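One contact in two related proteins. Structure 1 is beta-N-acetylhexosaminidase from Streptomyces plicatus, which hydrolyses terminal N-acetyl-hexosamine residues from the non-reducing ends of N-acetyl-beta-hexosaminides, releasing products such as GlcNAc: PDB 1M01 (chain A, 2.10 Å), residues H192-D197 and V248-M253. Structure 2 is beta-N-acetylhexosaminidase from Akkermansia muciniphila: PDB 6JE8 (chain B, 1.80 Å), residues H125-D130 and I185-M190. One frame, after least-squares fit of the local backbone (RMSD 0.33 Å); residues are numbered along the deposited sequences.

Structure 1 (1M01); sequences HLHLSD and VPEIDM.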
loop_
_atom_site.group_PDB
_atom_site.type_symbol
_atom_site.label_atom_id
_atom_site.label_comp_id
_atom_site.label_asym_id
_atom_site.label_seq_id
_atom_site.Cartn_x
_atom_site.Cartn_y
_atom_site.Cartn_z
ATOM N N HIS A 192 0.890 3.207 3.750
ATOM C CA HIS A 192 0.675 4.587 4.166
ATOM C C HIS A 192 -0.675 4.641 4.880
ATOM O O HIS A 192 -1.695 4.281 4.300
ATOM C CB HIS A 192 0.681 5.480 2.912
ATOM C CG HIS A 192 0.290 6.907 3.155
ATOM N ND1 HIS A 192 0.020 7.782 2.123
ATOM C CD2 HIS A 192 0.101 7.607 4.299
ATOM C CE1 HIS A 192 -0.323 8.957 2.621
ATOM N NE2 HIS A 192 -0.282 8.877 3.940
ATOM N N LEU A 193 -0.676 5.062 6.144
ATOM C CA LEU A 193 -1.917 5.153 6.912
ATOM C C LEU A 193 -2.297 6.610 7.158
ATOM O O LEU A 193 -1.537 7.360 7.778
ATOM C CB LEU A 193 -1.778 4.431 8.258
ATOM C CG LEU A 193 -1.594 2.908 8.246
ATOM C CD1 LEU A 193 -1.442 2.397 9.676
ATOM C CD2 LEU A 193 -2.799 2.249 7.562
ATOM N N HIS A 194 -3.465 7.007 6.662
ATOM C CA HIS A 194 -3.958 8.376 6.838
ATOM C C HIS A 194 -4.678 8.369 8.185
ATOM O O HIS A 194 -5.890 8.137 8.254
ATOM C CB HIS A 194 -4.931 8.726 5.709
ATOM C CG HIS A 194 -5.209 10.190 5.575
ATOM N ND1 HIS A 194 -4.326 11.066 4.979
ATOM C CD2 HIS A 194 -6.283 10.930 5.940
ATOM C CE1 HIS A 194 -4.847 12.280 4.980
ATOM N NE2 HIS A 194 -6.034 12.225 5.557
ATOM N N LEU A 195 -3.909 8.628 9.243
ATOM C CA LEU A 195 -4.386 8.603 10.625
ATOM C C LEU A 195 -5.205 9.772 11.145
ATOM O O LEU A 195 -5.780 9.684 12.230
ATOM C CB LEU A 195 -3.194 8.389 11.565
ATOM C CG LEU A 195 -2.431 7.077 11.359
ATOM C CD1 LEU A 195 -1.173 7.065 12.227
ATOM C CD2 LEU A 195 -3.353 5.905 11.707
ATOM N N SER A 196 -5.252 10.874 10.408
ATOM C CA SER A 196 -6.032 12.006 10.877
ATOM C C SER A 196 -6.534 12.873 9.740
ATOM O O SER A 196 -5.885 13.005 8.698
ATOM C CB SER A 196 -5.207 12.869 11.833
ATOM O OG SER A 196 -4.173 13.543 11.139
ATOM N N ASP A 197 -7.697 13.473 9.960
ATOM C CA ASP A 197 -8.294 14.351 8.973
ATOM C C ASP A 197 -9.395 15.146 9.665
ATOM O O ASP A 197 -9.405 15.266 10.895
ATOM C CB ASP A 197 -8.852 13.539 7.795
ATOM C CG ASP A 197 -8.858 14.331 6.498
ATOM O OD1 ASP A 197 -9.662 15.282 6.376
ATOM O OD2 ASP A 197 -8.045 14.015 5.604
ATOM N N VAL A 248 4.042 3.834 6.888
ATOM C CA VAL A 248 4.289 5.265 6.719
ATOM C C VAL A 248 3.060 5.989 7.276
ATOM O O VAL A 248 2.037 6.117 6.601
ATOM C CB VAL A 248 4.464 5.621 5.225
ATOM C CG1 VAL A 248 4.698 7.118 5.059
ATOM C CG2 VAL A 248 5.638 4.841 4.642
ATOM N N PRO A 249 3.138 6.455 8.530
ATOM C CA PRO A 249 1.994 7.151 9.123
ATOM C C PRO A 249 1.872 8.593 8.650
ATOM O O PRO A 249 2.875 9.249 8.360
ATOM C CB PRO A 249 2.281 7.058 10.614
ATOM C CG PRO A 249 3.769 7.194 10.655
ATOM C CD PRO A 249 4.221 6.289 9.517
ATOM N N GLU A 250 0.638 9.078 8.564
ATOM C CA GLU A 250 0.410 10.452 8.151
ATOM C C GLU A 250 -0.468 11.209 9.129
ATOM O O GLU A 250 -1.516 10.719 9.552
ATOM C CB GLU A 250 -0.262 10.527 6.771
ATOM C CG GLU A 250 -0.409 11.973 6.259
ATOM C CD GLU A 250 -1.385 12.109 5.102
ATOM O OE1 GLU A 250 -1.668 11.091 4.433
ATOM O OE2 GLU A 250 -1.862 13.242 4.858
ATOM N N ILE A 251 -0.009 12.398 9.499
ATOM C CA ILE A 251 -0.769 13.302 10.348
ATOM C C ILE A 251 -0.821 14.522 9.436
ATOM O O ILE A 251 0.162 15.246 9.295
ATOM C CB ILE A 251 -0.039 13.659 11.656
ATOM C CG1 ILE A 251 0.081 12.417 12.550
ATOM C CG2 ILE A 251 -0.814 14.752 12.391
ATOM C CD1 ILE A 251 -1.256 11.832 12.989
ATOM N N ASP A 252 -1.962 14.722 8.788
ATOM C CA ASP A 252 -2.125 15.824 7.849
ATOM C C ASP A 252 -2.104 17.195 8.522
ATOM O O ASP A 252 -2.787 17.416 9.525
ATOM C CB ASP A 252 -3.439 15.654 7.083
ATOM C CG ASP A 252 -3.382 16.240 5.685
ATOM O OD1 ASP A 252 -2.579 17.170 5.454
ATOM O OD2 ASP A 252 -4.158 15.775 4.821
ATOM N N MET A 253 -1.326 18.112 7.955
ATOM C CA MET A 253 -1.218 19.469 8.489
ATOM C C MET A 253 -0.681 20.410 7.416
ATOM O O MET A 253 0.044 19.980 6.521
ATOM C CB MET A 253 -0.288 19.483 9.708
ATOM C CG MET A 253 1.115 18.969 9.428
ATOM S SD MET A 253 2.179 18.921 10.905
ATOM C CE MET A 253 1.561 17.433 11.719
HETATM O O HOH W 1 -3.634 11.923 7.973
HETATM O O HOH W 2 -4.891 16.078 10.573
#
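Glu250 OE1 sits at the edge of two imidazole rings, near both planes; a water lies over one face of the His194 ring, Trp448 meets that ring edge-to-face, and His315 stacks on His192. His192 NE2 reaches Glu250 OE1 at 2.7 Å on the anti side, tilted out of the carboxylate plane; His194 ND1 comes from above that plane, 2.7 Å from Glu250 OE1. Trp350 NE1 donates to OE2. At its far edge His194 NE2 bonds Asp197 OD2, near the bound GlcNAc. Segments 192-197 and 248-253 lie on neighbouring parallel strands of the family 20 TIM barrel, at their carboxyl ends. Asp252 (chi1 -150°) puts OD2 3.6 Å from His194 CE1, and its OD1 accepts from Gly318 N. A second water links Ser196 OG, 3.5 Å from Ile251 CA, to Asp252 O. Val248 CB packs 4.1 Å from His192 CA.

How the two compare
The sharpest difference is a turned carboxylate. Asp252(A) has chi1 at -150° and Asp189(B) at -78°, which leaves the CG atoms 1.1 Å apart after superposition. The place of OD1 of Asp252(A), where that oxygen accepts from Gly318(A) N, is left in structure 2. The turn nevertheless preserves the touch on the histidine: Asp252(A) OD2 lies 3.6 Å from His194(A) CE1, and Asp189(B) OD2 3.1 Å from His127(B) CE1. Both histidine rings keep their place, and the bonds from His192(A) and His194(A) to Glu250(A) recur from His125(B) and His127(B) to Glu187(B).

At Ser196(A) / Thr129(B) the hydroxyl stays: OG of Ser196(A) and OG1 of Thr129(B) are 0.3 Å apart, and the water beside each has its match. What Thr129(B) adds is CG2, with no counterpart in Ser196(A). It gives more apolar surface beside Ile188(B), and Ile251(A) and Ile188(B) keep their place.

At Val248(A) / Ile185(B) the branches coincide. CG1 of Val248(A) and CG2 of Ile185(B) are 0.3 Å apart, and CG2 of Val248(A) likewise matches CG1 of Ile185(B). The touch on the first histidine is kept, Val248(A) CB to His192(A) CA 4.1 Å and Ile185(B) CB to His125(B) CA 4.2 Å.

Structure 2 (6JE8); sequences HLHLTD and IPEIDM.
Glu187 OE1 sits at the edge of two imidazole rings, near both planes; a water lies over one face of the His127 ring, Trp400 meets that ring edge-to-face, and His253 stacks on His125. His125 NE2 reaches Glu187 OE1 at 2.7 Å on the anti side, tilted out of the carboxylate plane; His127 ND1 comes from above that plane, 2.8 Å from Glu187 OE1. Trp307 NE1 donates to OE2. At its far edge His127 NE2 bonds OD2 of Asp130, a charge-relay residue of the active site that also pairs with Arg101 and His193. Asp189, with CG beside its backbone N (chi1 -78°), puts OD2 3.1 Å from His127 CE1. A second water links Thr129 OG1, 3.6 Å from Ile188 CA, to Asp189 O, while Thr129 CG2 lies 3.6 Å from Ile188 CD1. Ile185 CB packs 4.2 Å from His125 CA.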
loop_
_atom_site.group_PDB
_atom_site.type_symbol
_atom_site.label_atom_id
_atom_site.label_comp_id
_atom_site.label_asym_id
_atom_site.label_seq_id
_atom_site.Cartn_x
_atom_site.Cartn_y
_atom_site.Cartn_z
ATOM N N HIS B 125 0.677 2.764 3.918
ATOM C CA HIS B 125 0.582 4.160 4.318
ATOM C C HIS B 125 -0.743 4.329 5.062
ATOM O O HIS B 125 -1.772 3.851 4.597
ATOM C CB HIS B 125 0.706 5.009 3.039
ATOM C CG HIS B 125 0.329 6.458 3.157
ATOM N ND1 HIS B 125 0.162 7.239 2.033
ATOM C CD2 HIS B 125 0.068 7.263 4.215
ATOM C CE1 HIS B 125 -0.191 8.462 2.392
ATOM N NE2 HIS B 125 -0.263 8.502 3.709
ATOM N N LEU B 126 -0.703 4.937 6.252
ATOM C CA LEU B 126 -1.888 5.077 7.106
ATOM C C LEU B 126 -2.255 6.547 7.193
ATOM O O LEU B 126 -1.508 7.340 7.782
ATOM C CB LEU B 126 -1.638 4.540 8.509
ATOM C CG LEU B 126 -1.095 3.134 8.681
ATOM C CD1 LEU B 126 -0.834 2.869 10.183
ATOM C CD2 LEU B 126 -2.098 2.147 8.086
ATOM N N HIS B 127 -3.417 6.900 6.647
ATOM C CA HIS B 127 -3.959 8.253 6.741
ATOM C C HIS B 127 -4.681 8.321 8.080
ATOM O O HIS B 127 -5.854 7.980 8.193
ATOM C CB HIS B 127 -4.899 8.531 5.569
ATOM C CG HIS B 127 -5.283 9.970 5.422
ATOM N ND1 HIS B 127 -4.447 10.910 4.854
ATOM C CD2 HIS B 127 -6.427 10.625 5.741
ATOM C CE1 HIS B 127 -5.053 12.088 4.845
ATOM N NE2 HIS B 127 -6.256 11.943 5.377
ATOM N N LEU B 128 -3.966 8.770 9.108
ATOM C CA LEU B 128 -4.399 8.616 10.492
ATOM C C LEU B 128 -5.306 9.730 10.999
ATOM O O LEU B 128 -6.010 9.526 11.995
ATOM C CB LEU B 128 -3.173 8.547 11.410
ATOM C CG LEU B 128 -2.417 7.222 11.316
ATOM C CD1 LEU B 128 -1.053 7.333 11.994
ATOM C CD2 LEU B 128 -3.267 6.126 11.967
ATOM N N THR B 129 -5.262 10.914 10.398
ATOM C CA THR B 129 -5.989 12.064 10.914
ATOM C C THR B 129 -6.615 12.838 9.763
ATOM O O THR B 129 -6.049 12.918 8.671
ATOM C CB THR B 129 -5.069 13.007 11.712
ATOM O OG1 THR B 129 -4.107 13.597 10.827
ATOM C CG2 THR B 129 -4.333 12.250 12.822
ATOM N N ASP B 130 -7.784 13.418 10.011
ATOM C CA ASP B 130 -8.439 14.267 9.012
ATOM C C ASP B 130 -9.614 14.962 9.684
ATOM O O ASP B 130 -9.751 14.941 10.912
ATOM C CB ASP B 130 -8.902 13.474 7.784
ATOM C CG ASP B 130 -8.827 14.303 6.496
ATOM O OD1 ASP B 130 -9.561 15.318 6.376
ATOM O OD2 ASP B 130 -8.003 13.961 5.613
ATOM N N ILE B 185 4.056 3.673 7.004
ATOM C CA ILE B 185 4.266 5.119 6.878
ATOM C C ILE B 185 3.061 5.855 7.456
ATOM O O ILE B 185 1.980 5.805 6.859
ATOM C CB ILE B 185 4.441 5.535 5.408
ATOM C CG1 ILE B 185 5.458 4.633 4.696
ATOM C CG2 ILE B 185 4.816 7.025 5.314
ATOM C CD1 ILE B 185 6.834 4.760 5.236
ATOM N N PRO B 186 3.199 6.584 8.562
ATOM C CA PRO B 186 2.071 7.360 9.083
ATOM C C PRO B 186 1.936 8.701 8.379
ATOM O O PRO B 186 2.923 9.302 7.957
ATOM C CB PRO B 186 2.446 7.559 10.553
ATOM C CG PRO B 186 3.949 7.654 10.524
ATOM C CD PRO B 186 4.387 6.676 9.435
ATOM N N GLU B 187 0.691 9.169 8.257
ATOM C CA GLU B 187 0.400 10.502 7.734
ATOM C C GLU B 187 -0.388 11.276 8.777
ATOM O O GLU B 187 -1.437 10.812 9.233
ATOM C CB GLU B 187 -0.400 10.451 6.428
ATOM C CG GLU B 187 -0.685 11.852 5.831
ATOM C CD GLU B 187 -1.541 11.804 4.568
ATOM O OE1 GLU B 187 -1.782 10.697 4.041
ATOM O OE2 GLU B 187 -1.988 12.880 4.101
ATOM N N ILE B 188 0.121 12.446 9.145
ATOM C CA ILE B 188 -0.565 13.385 10.024
ATOM C C ILE B 188 -0.664 14.684 9.245
ATOM O O ILE B 188 0.340 15.387 9.087
ATOM C CB ILE B 188 0.180 13.616 11.345
ATOM C CG1 ILE B 188 0.470 12.302 12.064
ATOM C CG2 ILE B 188 -0.639 14.571 12.248
ATOM C CD1 ILE B 188 -0.786 11.534 12.437
ATOM N N ASP B 189 -1.858 15.011 8.761
ATOM C CA ASP B 189 -2.010 16.201 7.938
ATOM C C ASP B 189 -1.944 17.470 8.771
ATOM O O ASP B 189 -2.519 17.550 9.857
ATOM C CB ASP B 189 -3.333 16.149 7.180
ATOM C CG ASP B 189 -3.259 15.232 5.998
ATOM O OD1 ASP B 189 -2.141 14.748 5.743
ATOM O OD2 ASP B 189 -4.279 15.002 5.323
ATOM N N MET B 190 -1.245 18.469 8.240
ATOM C CA MET B 190 -1.117 19.768 8.895
ATOM C C MET B 190 -0.733 20.790 7.840
ATOM O O MET B 190 -0.086 20.439 6.846
ATOM C CB MET B 190 -0.067 19.721 10.017
ATOM C CG MET B 190 1.331 19.340 9.544
ATOM S SD MET B 190 2.419 18.951 10.915
ATOM C CE MET B 190 1.760 17.362 11.436
HETATM O O HOH W 3 -5.042 16.068 10.113
HETATM O O HOH W 4 -3.584 12.142 7.919
#